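Local coordinates for cell division control protein 45 cdc45 putative (Entamoeba histolytica, PDB 6CC2), which probably acts in DNA replication as the Cdc45 component of the replicative Cdc45-MCM-GINS helicase, which unwinds the parental duplex, at residues A[43-48]-A[193-198]; A[366-371]-A[447-452]; A[344-349]-A[391-396]; A[66-71]-A[93-98]. All blocks are in the same frame, centred on the assembly; numbering follows the deposited sequence.

Interaction 1: residues A[43-48]-A[193-198]; sequences SMMFEK and LNKVEN. With EDO (1,2-ethanediol), chain J; EDO (1,2-ethanediol), chain B.
The last turns of helix 33-48 set Met44, Met45 and Lys48 against Lys195 and Glu197, which belong to the loop following the Schellman motif that ends helix 182-192. Asn194, with positive phi, is the C-prime residue of that motif, and straight after it the chain offers Lys195 and Glu197 to the neighbouring helix. Both methionines are modelled as selenomethionine. Met45 drops its SE to 4.0 Å from CD of Lys195, the two chains crossing at about a right angle, so this half of the contact is purely apolar. The ammonium end of Lys195 goes elsewhere, to a salt bridge with Asp49. Met44 bends at its last torsion (chi3 74°), which carries CE to 3.7 Å from OE2 of Glu197 and lays the methyl over one face of the carboxylate. On the other side of the carboxylate, Lys48 arrives from the opposite direction, its NZ well out of the carboxylate plane and close to both oxygens; the salt bridge is from NZ to Glu197 OE2 at 3.1 Å, and as a hydrogen bond it is weak. Beneath the buried side of Met45 lie Tyr12 of helix 8-20, Met200 of helix 199-213 and Ile189 of helix 182-192. One water completes the junction: it donates to the backbone oxygen of Met44 at 2.6 Å and to OE1 of Glu197 at 3.3 Å.

Interaction 2: residues A[366-371]-A[447-452]; sequences TNDEPD and ALQLAQ
The side-chain amide of Gln449 has the methyl CG2 of Thr366 over one face and the carboxylate of Asp368 beyond its nitrogen. CG2 stands almost straight above the amide carbon, 3.7 Å from Gln449 CD, and it reaches there because it lies opposite the backbone N of Thr366 while OG1 turns back to Gly362 O. In the amide plane, NE2 donates to Asp368 OD1 at 2.8 Å, with a nearly straight N-H...O angle of 168°. The hydrogen used is the one on the same side of the amide as OE1. The two flat groups do not lie parallel: their planes are 76° apart, and OD1 is approached on its anti side, somewhat out of the carboxylate plane. Asn367 O also comes within 3.2 Å of Gln449 NE2, but at too poor an angle to bond. NE2 is held by two acceptors, Asp368 OD1 and Tyr445 O one turn back in its own helix, which should fix the rotation of the amide. Asp368 OD1 has a second partner as well, the salt-bridged Lys446, whose charge probably helps keep the carboxylate ionised. The contact thus pins the loop between helices 354-364 and 374-385 to helix 444-462. There Gln449 also leans on Ser403 and Leu407 of helix 393-417, while the helix's other flank packs on strands 468-474 and 479-485.

Interaction 3: residues A[344-349]-A[391-396]; sequences KKFGMD and EPYDFG
From CB, the side chain of Phe346 heads toward Tyr393, with CG opposite the carbonyl carbon and next to the backbone N (chi1 -64°). Farther along, the aliphatic part of Lys344 runs beneath one face of the ring, its CG 4.2 Å from the ring plane and offset toward the rim. At the tip, CZ of Phe346 meets CE2 of Tyr393 at 4.1 Å, the sole side-chain touch across the contact. The rings meet obliquely: their centroids are 5.9 Å apart and their planes inclined at 50°, so the pair is neither a parallel stack nor a T-shape. Phe346 is the first residue of a type II' beta turn that runs to Asp349, which probably helps set its direction; two backbone bonds close the turn, Phe346 N to Asp349 O and Asp349 N to Phe346 O, each 2.9 Å long. Gly347 takes the positive-phi corner of that turn. On the solvent side, two waters lie between the backbone oxygen of Phe346 and the carboxylate of Glu391, joined to these by mostly weak bonds that may not all be made at once. The contact is buried and apolar at heart, joining the type II' turn that follows strand 338-344 to the beginning of helix 393-417. Around it, Tyr393 packs on Ala357 and Ala360 of helix 354-364, on Leu384 of helix 374-385 and on Trp202 of helix 199-213.

Interaction 4: residues A[66-71]-A[93-98]; sequences RVFKET and ELLGDI
Leu95 plants its CD1 methyl on the face of the Phe68 ring, 3.9 Å from the centroid and only 5° off the ring normal, a centred CH-pi contact. The other methyl, CD2, sits beside the root of the same side chain, and Leu95 CB comes within 4.0 Å of Phe68 CE2, the two side chains crossing at about a right angle. At the edge of the ring, near its plane, lies a backbone oxygen: Asp97 O is 3.6 Å from Phe68 CE2, roughly in line with the C-H there. Ile98 adds a looser touch, CG1 standing 4.3 Å from that same carbon. The ring gets there by pointing away from its own helix, CG lying opposite the backbone N (chi1 -172°). Helices 61-71 and 91-95 both pack against the parallel sheet of the N-terminal alpha/beta domain, which in Cdc45 is related to the DHH domain of RecJ; strand 77-83 runs between them in sequence, and helix 61-71 links edge strand 53-57 to strand 77-83. Phe68 rests on Val80 of that strand and on Tyr28 of strand 24-29, while Leu95 reaches Phe82. Gly96, with positive phi, ends the second helix and swings the chain round, so that the Asp97 carbonyl comes up to the ring. Farther out, Thr71 OG1 donates to Val67 O at 2.8 Å, from above the carbonyl plane, and also bonds Gln26.

How the interactions relate
From the N terminus, helix 33-48 supplies the first half of interaction 1, which closes only at 193-198, joining the N-terminal alpha/beta part to the loop between helices 182-192 and 199-213. Interaction 4, 66-71 with 93-98, opens and closes within that span and keeps together two helices that pack on the parallel sheet. Later, interactions 3 and 2 cross: 344-349 and 366-371 open in turn, then 391-396 and 447-452 close them in the same order. Helix 354-364 lies between their first segments, and helix 393-417, which starts at interaction 3, also flanks interaction 2, whose nearest atoms are about 8 Å away. No two contacts touch.

Interaction 1: residues A[43-48]-A[193-198]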
loop_
_atom_site.group_PDB
_atom_site.type_symbol
_atom_site.label_atom_id
_atom_site.label_comp_id
_atom_site.label_asym_id
_atom_site.label_seq_id
_atom_site.Cartn_x
_atom_site.Cartn_y
_atom_site.Cartn_z
ATOM N N SER A 43 10.412 -14.385 8.934
ATOM C CA SER A 43 10.851 -14.361 10.323
ATOM C C SER A 43 10.322 -15.553 11.102
ATOM O O SER A 43 10.975 -16.018 12.036
ATOM C CB SER A 43 10.431 -13.052 10.986
ATOM O OG SER A 43 9.026 -13.033 11.188
HETATM N N MSE A 44 9.159 -16.074 10.739
HETATM C CA MSE A 44 8.611 -17.246 11.408
HETATM C C MSE A 44 9.489 -18.477 11.190
HETATM O O MSE A 44 9.715 -19.256 12.112
HETATM C CB MSE A 44 7.193 -17.534 10.916
HETATM C CG MSE A 44 6.210 -16.463 11.306
HETATM SE SE MSE A 44 4.578 -16.579 10.260
HETATM C CE MSE A 44 3.777 -18.171 11.096
HETATM N N MSE A 45 9.945 -18.656 9.952
HETATM C CA MSE A 45 10.863 -19.742 9.622
HETATM C C MSE A 45 12.180 -19.547 10.356
HETATM O O MSE A 45 12.695 -20.475 10.964
HETATM C CB MSE A 45 11.101 -19.791 8.116
HETATM C CG MSE A 45 9.888 -20.251 7.326
HETATM SE SE MSE A 45 10.351 -20.498 5.461
HETATM C CE MSE A 45 9.931 -18.697 4.831
ATOM N N PHE A 46 12.725 -18.329 10.278
ATOM C CA PHE A 46 14.001 -18.052 10.934
ATOM C C PHE A 46 13.929 -18.303 12.433
ATOM O O PHE A 46 14.849 -18.907 13.008
ATOM C CB PHE A 46 14.422 -16.606 10.672
ATOM C CG PHE A 46 14.697 -16.283 9.233
ATOM C CD1 PHE A 46 14.852 -17.281 8.284
ATOM C CD2 PHE A 46 14.784 -14.956 8.824
ATOM C CE1 PHE A 46 15.102 -16.965 6.965
ATOM C CE2 PHE A 46 15.045 -14.648 7.507
ATOM C CZ PHE A 46 15.221 -15.661 6.588
ATOM N N GLU A 47 12.851 -17.860 13.085
ATOM C CA GLU A 47 12.686 -18.106 14.513
ATOM C C GLU A 47 12.722 -19.597 14.823
ATOM O O GLU A 47 13.425 -20.042 15.741
ATOM C CB GLU A 47 11.371 -17.508 15.007
ATOM C CG GLU A 47 11.329 -15.997 15.085
ATOM C CD GLU A 47 9.929 -15.478 15.382
ATOM O OE1 GLU A 47 9.130 -16.225 15.987
ATOM O OE2 GLU A 47 9.625 -14.328 15.002
ATOM N N LYS A 48 11.968 -20.390 14.061
ATOM C CA LYS A 48 11.888 -21.822 14.332
ATOM C C LYS A 48 13.243 -22.497 14.182
ATOM O O LYS A 48 13.514 -23.489 14.859
ATOM C CB LYS A 48 10.858 -22.462 13.398
ATOM C CG LYS A 48 10.202 -23.709 13.955
ATOM C CD LYS A 48 8.685 -23.632 13.835
ATOM C CE LYS A 48 8.101 -22.628 14.818
ATOM N NZ LYS A 48 6.637 -22.443 14.620
ATOM N N LEU A 193 9.929 -25.913 1.329
ATOM C CA LEU A 193 10.829 -26.452 2.354
ATOM C C LEU A 193 10.097 -27.215 3.456
ATOM O O LEU A 193 10.732 -27.597 4.454
ATOM C CB LEU A 193 11.638 -25.313 2.974
ATOM C CG LEU A 193 12.519 -24.526 2.000
ATOM C CD1 LEU A 193 13.194 -23.356 2.715
ATOM C CD2 LEU A 193 13.569 -25.441 1.379
ATOM N N ASN A 194 8.804 -27.452 3.295
ATOM C CA ASN A 194 7.970 -28.141 4.290
ATOM C C ASN A 194 8.003 -27.417 5.636
ATOM O O ASN A 194 8.068 -28.030 6.699
ATOM C CB ASN A 194 8.382 -29.599 4.435
ATOM C CG ASN A 194 7.785 -30.476 3.360
ATOM O OD1 ASN A 194 6.724 -30.167 2.816
ATOM N ND2 ASN A 194 8.447 -31.578 3.057
ATOM N N LYS A 195 7.956 -26.094 5.588
ATOM C CA LYS A 195 7.974 -25.270 6.794
ATOM C C LYS A 195 6.711 -24.437 6.923
ATOM O O LYS A 195 6.678 -23.476 7.705
ATOM C CB LYS A 195 9.208 -24.352 6.794
ATOM C CG LYS A 195 10.530 -25.107 6.606
ATOM C CD LYS A 195 11.701 -24.131 6.468
ATOM C CE LYS A 195 12.349 -23.834 7.799
ATOM N NZ LYS A 195 13.107 -25.015 8.314
ATOM N N VAL A 196 5.673 -24.745 6.153
ATOM C CA VAL A 196 4.491 -23.907 6.166
ATOM C C VAL A 196 3.740 -24.077 7.480
ATOM O O VAL A 196 3.588 -25.197 7.998
ATOM C CB VAL A 196 3.604 -24.210 4.945
ATOM C CG1 VAL A 196 3.130 -25.623 4.927
ATOM C CG2 VAL A 196 2.412 -23.248 4.920
ATOM N N GLU A 197 3.340 -22.949 8.060
ATOM C CA GLU A 197 2.369 -22.888 9.142
ATOM C C GLU A 197 1.104 -22.233 8.598
ATOM O O GLU A 197 1.170 -21.259 7.846
ATOM C CB GLU A 197 2.918 -22.083 10.318
ATOM C CG GLU A 197 4.210 -22.655 10.886
ATOM C CD GLU A 197 4.898 -21.700 11.838
ATOM O OE1 GLU A 197 6.053 -21.317 11.561
ATOM O OE2 GLU A 197 4.283 -21.333 12.859
ATOM N N ASN A 198 -0.058 -22.778 8.947
ATOM C CA ASN A 198 -1.259 -22.359 8.229
ATOM C C ASN A 198 -1.604 -20.881 8.464
ATOM O O ASN A 198 -2.232 -20.281 7.606
ATOM C CB ASN A 198 -2.425 -23.263 8.571
ATOM C CG ASN A 198 -2.300 -24.622 7.912
ATOM O OD1 ASN A 198 -1.248 -24.953 7.354
ATOM N ND2 ASN A 198 -3.344 -25.421 7.985
HETATM C C1 EDO J . 10.824 -10.135 14.663
HETATM O O1 EDO J . 12.044 -9.942 13.934
HETATM C C2 EDO J . 10.419 -11.599 14.575
HETATM O O2 EDO J . 11.499 -12.425 15.034
HETATM C C1 EDO B . -7.815 -23.161 8.338
HETATM O O1 EDO B . -8.383 -23.261 7.184
HETATM C C2 EDO B . -6.462 -23.872 8.278
HETATM O O2 EDO B . -5.990 -23.990 9.599
HETATM O O HOH W 1 7.816 -19.698 13.791
#

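Interaction 2: residues A[366-371]-A[447-452]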
loop_
_atom_site.group_PDB
_atom_site.type_symbol
_atom_site.label_atom_id
_atom_site.label_comp_id
_atom_site.label_asym_id
_atom_site.label_seq_id
_atom_site.Cartn_x
_atom_site.Cartn_y
_atom_site.Cartn_z
ATOM N N THR A 366 1.119 4.487 7.976
ATOM C CA THR A 366 1.117 5.810 7.370
ATOM C C THR A 366 1.547 6.830 8.413
ATOM O O THR A 366 0.918 6.938 9.461
ATOM C CB THR A 366 -0.279 6.135 6.843
ATOM O OG1 THR A 366 -0.661 5.154 5.861
ATOM C CG2 THR A 366 -0.303 7.535 6.206
ATOM N N ASN A 367 2.586 7.606 8.110
ATOM C CA ASN A 367 3.026 8.663 9.025
ATOM C C ASN A 367 1.940 9.722 9.142
ATOM O O ASN A 367 1.555 10.323 8.145
ATOM C CB ASN A 367 4.319 9.308 8.547
ATOM C CG ASN A 367 5.487 8.352 8.533
ATOM O OD1 ASN A 367 5.580 7.412 9.338
ATOM N ND2 ASN A 367 6.415 8.609 7.629
ATOM N N ASP A 368 1.479 9.977 10.369
ATOM C CA ASP A 368 0.358 10.890 10.581
ATOM C C ASP A 368 0.543 11.771 11.811
ATOM O O ASP A 368 -0.403 12.464 12.213
ATOM C CB ASP A 368 -0.943 10.100 10.683
ATOM C CG ASP A 368 -2.176 10.968 10.545
ATOM O OD1 ASP A 368 -2.244 11.787 9.585
ATOM O OD2 ASP A 368 -3.082 10.827 11.398
ATOM N N GLU A 369 1.709 11.733 12.436
ATOM C CA GLU A 369 2.104 12.665 13.478
ATOM C C GLU A 369 3.555 13.026 13.226
ATOM O O GLU A 369 4.292 12.264 12.594
ATOM C CB GLU A 369 1.942 12.076 14.887
ATOM C CG GLU A 369 0.525 11.664 15.236
ATOM C CD GLU A 369 -0.414 12.848 15.406
ATOM O OE1 GLU A 369 0.054 13.999 15.330
ATOM O OE2 GLU A 369 -1.621 12.618 15.618
ATOM N N PRO A 370 4.008 14.171 13.738
ATOM C CA PRO A 370 5.373 14.610 13.433
ATOM C C PRO A 370 6.446 13.639 13.891
ATOM O O PRO A 370 7.515 13.589 13.278
ATOM C CB PRO A 370 5.483 15.958 14.177
ATOM C CG PRO A 370 4.104 16.428 14.330
ATOM C CD PRO A 370 3.240 15.195 14.475
ATOM N N ASP A 371 6.201 12.881 14.961
ATOM C CA ASP A 371 7.216 11.955 15.454
ATOM C C ASP A 371 7.086 10.547 14.888
ATOM O O ASP A 371 7.801 9.643 15.356
ATOM C CB ASP A 371 7.186 11.896 16.987
ATOM C CG ASP A 371 5.921 11.270 17.519
ATOM O OD1 ASP A 371 5.021 10.945 16.724
ATOM O OD2 ASP A 371 5.834 11.107 18.766
ATOM N N ALA A 447 0.379 16.751 4.049
ATOM C CA ALA A 447 0.326 17.094 2.634
ATOM C C ALA A 447 0.520 15.863 1.762
ATOM O O ALA A 447 -0.142 15.730 0.738
ATOM C CB ALA A 447 1.373 18.161 2.308
ATOM N N LEU A 448 1.432 14.956 2.162
ATOM C CA LEU A 448 1.672 13.744 1.378
ATOM C C LEU A 448 0.402 12.904 1.292
ATOM O O LEU A 448 0.070 12.365 0.230
ATOM C CB LEU A 448 2.797 12.933 1.995
ATOM C CG LEU A 448 4.231 13.384 1.712
ATOM C CD1 LEU A 448 5.200 12.857 2.769
ATOM C CD2 LEU A 448 4.639 12.924 0.318
ATOM N N GLN A 449 -0.334 12.804 2.402
ATOM C CA GLN A 449 -1.567 12.020 2.375
ATOM C C GLN A 449 -2.599 12.656 1.470
ATOM O O GLN A 449 -3.325 11.961 0.753
ATOM C CB GLN A 449 -2.122 11.868 3.796
ATOM C CG GLN A 449 -1.238 11.053 4.699
ATOM C CD GLN A 449 -1.839 10.915 6.057
ATOM O OE1 GLN A 449 -2.864 10.257 6.234
ATOM N NE2 GLN A 449 -1.220 11.545 7.028
ATOM N N LEU A 450 -2.694 13.990 1.507
ATOM C CA LEU A 450 -3.653 14.676 0.649
ATOM C C LEU A 450 -3.267 14.553 -0.811
ATOM O O LEU A 450 -4.125 14.328 -1.670
ATOM C CB LEU A 450 -3.764 16.142 1.085
ATOM C CG LEU A 450 -4.766 16.982 0.291
ATOM C CD1 LEU A 450 -6.163 16.361 0.389
ATOM C CD2 LEU A 450 -4.805 18.409 0.815
ATOM N N ALA A 451 -1.969 14.673 -1.120
ATOM C CA ALA A 451 -1.531 14.525 -2.506
ATOM C C ALA A 451 -1.881 13.140 -3.047
ATOM O O ALA A 451 -2.305 13.012 -4.201
ATOM C CB ALA A 451 -0.030 14.759 -2.620
ATOM N N GLN A 452 -1.670 12.093 -2.236
ATOM C CA GLN A 452 -2.002 10.734 -2.654
ATOM C C GLN A 452 -3.488 10.594 -2.921
ATOM O O GLN A 452 -3.898 9.989 -3.920
ATOM C CB GLN A 452 -1.560 9.732 -1.596
ATOM C CG GLN A 452 -1.948 8.296 -1.919
ATOM C CD GLN A 452 -1.273 7.293 -0.997
ATOM O OE1 GLN A 452 -0.398 7.646 -0.207
ATOM N NE2 GLN A 452 -1.680 6.037 -1.097
#

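Interaction 3: residues A[344-349]-A[391-396]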
loop_
_atom_site.group_PDB
_atom_site.type_symbol
_atom_site.label_atom_id
_atom_site.label_comp_id
_atom_site.label_asym_id
_atom_site.label_seq_id
_atom_site.Cartn_x
_atom_site.Cartn_y
_atom_site.Cartn_z
ATOM N N LYS A 344 -10.084 -14.551 9.061
ATOM C CA LYS A 344 -9.525 -15.334 10.156
ATOM C C LYS A 344 -10.352 -15.066 11.410
ATOM O O LYS A 344 -10.692 -13.914 11.698
ATOM C CB LYS A 344 -8.056 -14.971 10.396
ATOM C CG LYS A 344 -7.445 -15.696 11.601
ATOM C CD LYS A 344 -6.013 -15.264 11.832
ATOM C CE LYS A 344 -5.505 -15.784 13.187
ATOM N NZ LYS A 344 -5.547 -17.248 13.266
ATOM N N LYS A 345 -10.674 -16.140 12.143
ATOM C CA LYS A 345 -11.441 -16.025 13.377
ATOM C C LYS A 345 -10.539 -15.603 14.535
ATOM O O LYS A 345 -9.465 -16.172 14.737
ATOM C CB LYS A 345 -12.107 -17.356 13.700
ATOM C CG LYS A 345 -13.221 -17.257 14.729
ATOM C CD LYS A 345 -13.886 -18.607 14.926
ATOM C CE LYS A 345 -15.123 -18.510 15.793
ATOM N NZ LYS A 345 -15.754 -19.849 15.971
ATOM N N PHE A 346 -10.972 -14.590 15.275
ATOM C CA PHE A 346 -10.286 -14.104 16.474
ATOM C C PHE A 346 -11.261 -14.305 17.634
ATOM O O PHE A 346 -12.211 -13.532 17.789
ATOM C CB PHE A 346 -9.883 -12.646 16.337
ATOM C CG PHE A 346 -8.870 -12.377 15.253
ATOM C CD1 PHE A 346 -7.524 -12.621 15.467
ATOM C CD2 PHE A 346 -9.263 -11.881 14.037
ATOM C CE1 PHE A 346 -6.595 -12.357 14.488
ATOM C CE2 PHE A 346 -8.333 -11.610 13.044
ATOM C CZ PHE A 346 -6.996 -11.855 13.274
ATOM N N GLY A 347 -11.033 -15.339 18.437
ATOM C CA GLY A 347 -11.988 -15.674 19.478
ATOM C C GLY A 347 -13.329 -16.029 18.861
ATOM O O GLY A 347 -13.446 -16.998 18.107
HETATM N N MSE A 348 -14.357 -15.235 19.160
HETATM C CA MSE A 348 -15.685 -15.466 18.627
HETATM C C MSE A 348 -15.998 -14.529 17.455
HETATM O O MSE A 348 -17.088 -14.551 16.903
HETATM C CB MSE A 348 -16.739 -15.275 19.718
HETATM C CG MSE A 348 -16.709 -16.341 20.806
HETATM SE SE MSE A 348 -17.143 -18.118 20.123
HETATM C CE MSE A 348 -18.961 -17.769 19.500
ATOM N N ASP A 349 -15.025 -13.708 17.091
ATOM C CA ASP A 349 -15.203 -12.630 16.113
ATOM C C ASP A 349 -14.674 -13.102 14.762
ATOM O O ASP A 349 -13.472 -13.337 14.604
ATOM C CB ASP A 349 -14.470 -11.380 16.588
ATOM C CG ASP A 349 -14.659 -10.189 15.672
ATOM O OD1 ASP A 349 -15.142 -10.358 14.536
ATOM O OD2 ASP A 349 -14.307 -9.063 16.093
ATOM N N GLU A 391 -9.141 -7.174 19.151
ATOM C CA GLU A 391 -9.156 -5.837 19.726
ATOM C C GLU A 391 -8.057 -4.923 19.201
ATOM O O GLU A 391 -8.337 -3.729 18.997
ATOM C CB GLU A 391 -9.063 -5.949 21.255
ATOM C CG GLU A 391 -10.315 -6.513 21.933
ATOM C CD GLU A 391 -10.492 -8.023 21.773
ATOM O OE1 GLU A 391 -9.537 -8.736 21.395
ATOM O OE2 GLU A 391 -11.611 -8.507 22.047
ATOM N N PRO A 392 -6.827 -5.383 18.957
ATOM C CA PRO A 392 -5.811 -4.454 18.445
ATOM C C PRO A 392 -6.215 -3.779 17.146
ATOM O O PRO A 392 -5.770 -2.658 16.864
ATOM C CB PRO A 392 -4.576 -5.354 18.266
ATOM C CG PRO A 392 -4.769 -6.437 19.320
ATOM C CD PRO A 392 -6.253 -6.700 19.319
ATOM N N TYR A 393 -7.005 -4.450 16.306
ATOM C CA TYR A 393 -7.362 -3.879 15.018
ATOM C C TYR A 393 -8.244 -2.646 15.155
ATOM O O TYR A 393 -8.303 -1.841 14.222
ATOM C CB TYR A 393 -8.071 -4.920 14.148
ATOM C CG TYR A 393 -7.083 -5.853 13.455
ATOM C CD1 TYR A 393 -6.442 -5.462 12.292
ATOM C CD2 TYR A 393 -6.795 -7.105 13.981
ATOM C CE1 TYR A 393 -5.541 -6.283 11.660
ATOM C CE2 TYR A 393 -5.884 -7.935 13.375
ATOM C CZ TYR A 393 -5.258 -7.520 12.207
ATOM O OH TYR A 393 -4.356 -8.347 11.595
ATOM N N ASP A 394 -8.883 -2.456 16.307
ATOM C CA ASP A 394 -9.763 -1.293 16.463
ATOM C C ASP A 394 -9.007 0.010 16.249
ATOM O O ASP A 394 -9.541 0.945 15.633
ATOM C CB ASP A 394 -10.421 -1.306 17.840
ATOM C CG ASP A 394 -11.505 -2.353 17.948
ATOM O OD1 ASP A 394 -11.978 -2.819 16.891
ATOM O OD2 ASP A 394 -11.883 -2.700 19.086
ATOM N N PHE A 395 -7.772 0.097 16.753
ATOM C CA PHE A 395 -6.981 1.315 16.590
ATOM C C PHE A 395 -6.690 1.580 15.114
ATOM O O PHE A 395 -6.755 2.730 14.660
ATOM C CB PHE A 395 -5.679 1.194 17.384
ATOM C CG PHE A 395 -4.835 2.439 17.364
ATOM C CD1 PHE A 395 -5.153 3.524 18.166
ATOM C CD2 PHE A 395 -3.726 2.523 16.545
ATOM C CE1 PHE A 395 -4.377 4.667 18.147
ATOM C CE2 PHE A 395 -2.947 3.666 16.520
ATOM C CZ PHE A 395 -3.273 4.735 17.322
ATOM N N GLY A 396 -6.360 0.533 14.360
ATOM C CA GLY A 396 -6.130 0.695 12.928
ATOM C C GLY A 396 -7.387 1.081 12.174
ATOM O O GLY A 396 -7.340 1.936 11.293
HETATM O O HOH W 2 -10.316 -11.507 19.891
HETATM O O HOH W 3 -12.747 -11.012 20.030
#

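Interaction 4: residues A[66-71]-A[93-98]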
loop_
_atom_site.group_PDB
_atom_site.type_symbol
_atom_site.label_atom_id
_atom_site.label_comp_id
_atom_site.label_asym_id
_atom_site.label_seq_id
_atom_site.Cartn_x
_atom_site.Cartn_y
_atom_site.Cartn_z
ATOM N N ARG A 66 23.069 3.735 2.630
ATOM C CA ARG A 66 23.826 4.185 3.790
ATOM C C ARG A 66 23.902 3.109 4.863
ATOM O O ARG A 66 24.970 2.883 5.441
ATOM C CB ARG A 66 23.203 5.463 4.344
ATOM C CG ARG A 66 23.584 6.709 3.540
ATOM C CD ARG A 66 23.097 7.995 4.211
ATOM N NE ARG A 66 23.636 9.189 3.565
ATOM C CZ ARG A 66 22.952 10.005 2.766
ATOM N NH1 ARG A 66 21.671 9.776 2.492
ATOM N NH2 ARG A 66 23.556 11.064 2.239
ATOM N N VAL A 67 22.777 2.442 5.157
ATOM C CA VAL A 67 22.808 1.392 6.174
ATOM C C VAL A 67 23.655 0.219 5.696
ATOM O O VAL A 67 24.450 -0.344 6.461
ATOM C CB VAL A 67 21.381 0.939 6.536
ATOM C CG1 VAL A 67 21.427 -0.286 7.447
ATOM C CG2 VAL A 67 20.603 2.069 7.176
ATOM N N PHE A 68 23.482 -0.180 4.429
ATOM C CA PHE A 68 24.291 -1.262 3.875
ATOM C C PHE A 68 25.775 -0.968 4.066
ATOM O O PHE A 68 26.520 -1.800 4.597
ATOM C CB PHE A 68 23.954 -1.463 2.402
ATOM C CG PHE A 68 24.612 -2.684 1.781
ATOM C CD1 PHE A 68 24.021 -3.931 1.884
ATOM C CD2 PHE A 68 25.795 -2.567 1.079
ATOM C CE1 PHE A 68 24.605 -5.040 1.303
ATOM C CE2 PHE A 68 26.394 -3.683 0.504
ATOM C CZ PHE A 68 25.797 -4.909 0.617
ATOM N N LYS A 69 26.210 0.244 3.701
ATOM C CA LYS A 69 27.620 0.589 3.828
ATOM C C LYS A 69 28.074 0.552 5.286
ATOM O O LYS A 69 29.171 0.073 5.592
ATOM C CB LYS A 69 27.881 1.964 3.225
ATOM C CG LYS A 69 29.359 2.357 3.252
ATOM C CD LYS A 69 29.579 3.778 2.768
ATOM C CE LYS A 69 31.074 4.103 2.707
ATOM N NZ LYS A 69 31.315 5.530 2.376
ATOM N N GLU A 70 27.242 1.060 6.205
ATOM C CA GLU A 70 27.584 1.035 7.619
ATOM C C GLU A 70 27.613 -0.387 8.177
ATOM O O GLU A 70 28.328 -0.650 9.152
ATOM C CB GLU A 70 26.592 1.888 8.414
ATOM C CG GLU A 70 26.744 1.797 9.932
ATOM C CD GLU A 70 28.090 2.305 10.429
ATOM O OE1 GLU A 70 28.644 3.241 9.809
ATOM O OE2 GLU A 70 28.599 1.765 11.438
ATOM N N THR A 71 26.862 -1.306 7.577
ATOM C CA THR A 71 26.731 -2.665 8.090
ATOM C C THR A 71 27.834 -3.586 7.580
ATOM O O THR A 71 28.502 -4.257 8.371
ATOM C CB THR A 71 25.370 -3.246 7.685
ATOM O OG1 THR A 71 24.318 -2.475 8.277
ATOM C CG2 THR A 71 25.249 -4.704 8.128
ATOM N N GLU A 93 25.658 -1.177 -9.059
ATOM C CA GLU A 93 26.049 0.224 -9.179
ATOM C C GLU A 93 25.753 0.987 -7.897
ATOM O O GLU A 93 26.554 1.829 -7.469
ATOM C CB GLU A 93 25.329 0.858 -10.364
ATOM C CG GLU A 93 25.595 2.341 -10.557
ATOM C CD GLU A 93 24.984 2.868 -11.842
ATOM O OE1 GLU A 93 25.745 3.289 -12.739
ATOM O OE2 GLU A 93 23.740 2.849 -11.963
ATOM N N LEU A 94 24.620 0.694 -7.262
ATOM C CA LEU A 94 24.230 1.419 -6.059
ATOM C C LEU A 94 25.184 1.121 -4.913
ATOM O O LEU A 94 25.691 2.039 -4.259
ATOM C CB LEU A 94 22.789 1.059 -5.677
ATOM C CG LEU A 94 22.250 1.740 -4.414
ATOM C CD1 LEU A 94 22.075 3.238 -4.664
ATOM C CD2 LEU A 94 20.956 1.116 -3.957
ATOM N N LEU A 95 25.470 -0.159 -4.675
ATOM C CA LEU A 95 26.145 -0.574 -3.455
ATOM C C LEU A 95 27.603 -0.949 -3.630
ATOM O O LEU A 95 28.330 -0.977 -2.634
ATOM C CB LEU A 95 25.408 -1.762 -2.826
ATOM C CG LEU A 95 23.926 -1.530 -2.563
ATOM C CD1 LEU A 95 23.273 -2.817 -2.060
ATOM C CD2 LEU A 95 23.714 -0.402 -1.570
ATOM N N GLY A 96 28.045 -1.249 -4.848
ATOM C CA GLY A 96 29.431 -1.630 -5.073
ATOM C C GLY A 96 29.822 -2.945 -4.434
ATOM O O GLY A 96 29.333 -4.002 -4.840
ATOM N N ASP A 97 30.708 -2.894 -3.437
ATOM C CA ASP A 97 31.183 -4.092 -2.752
ATOM C C ASP A 97 30.024 -4.911 -2.203
ATOM O O ASP A 97 29.435 -4.558 -1.178
ATOM C CB ASP A 97 32.148 -3.721 -1.622
ATOM C CG ASP A 97 33.581 -3.570 -2.104
ATOM O OD1 ASP A 97 33.992 -4.339 -2.998
ATOM O OD2 ASP A 97 34.295 -2.685 -1.584
ATOM N N ILE A 98 29.710 -6.019 -2.870
ATOM C CA ILE A 98 28.499 -6.788 -2.599
ATOM C C ILE A 98 28.822 -8.275 -2.583
ATOM O O ILE A 98 28.045 -9.086 -2.065
ATOM C CB ILE A 98 27.420 -6.492 -3.658
ATOM C CG1 ILE A 98 26.934 -5.050 -3.562
ATOM C CG2 ILE A 98 26.264 -7.463 -3.542
ATOM C CD1 ILE A 98 26.003 -4.683 -4.691
#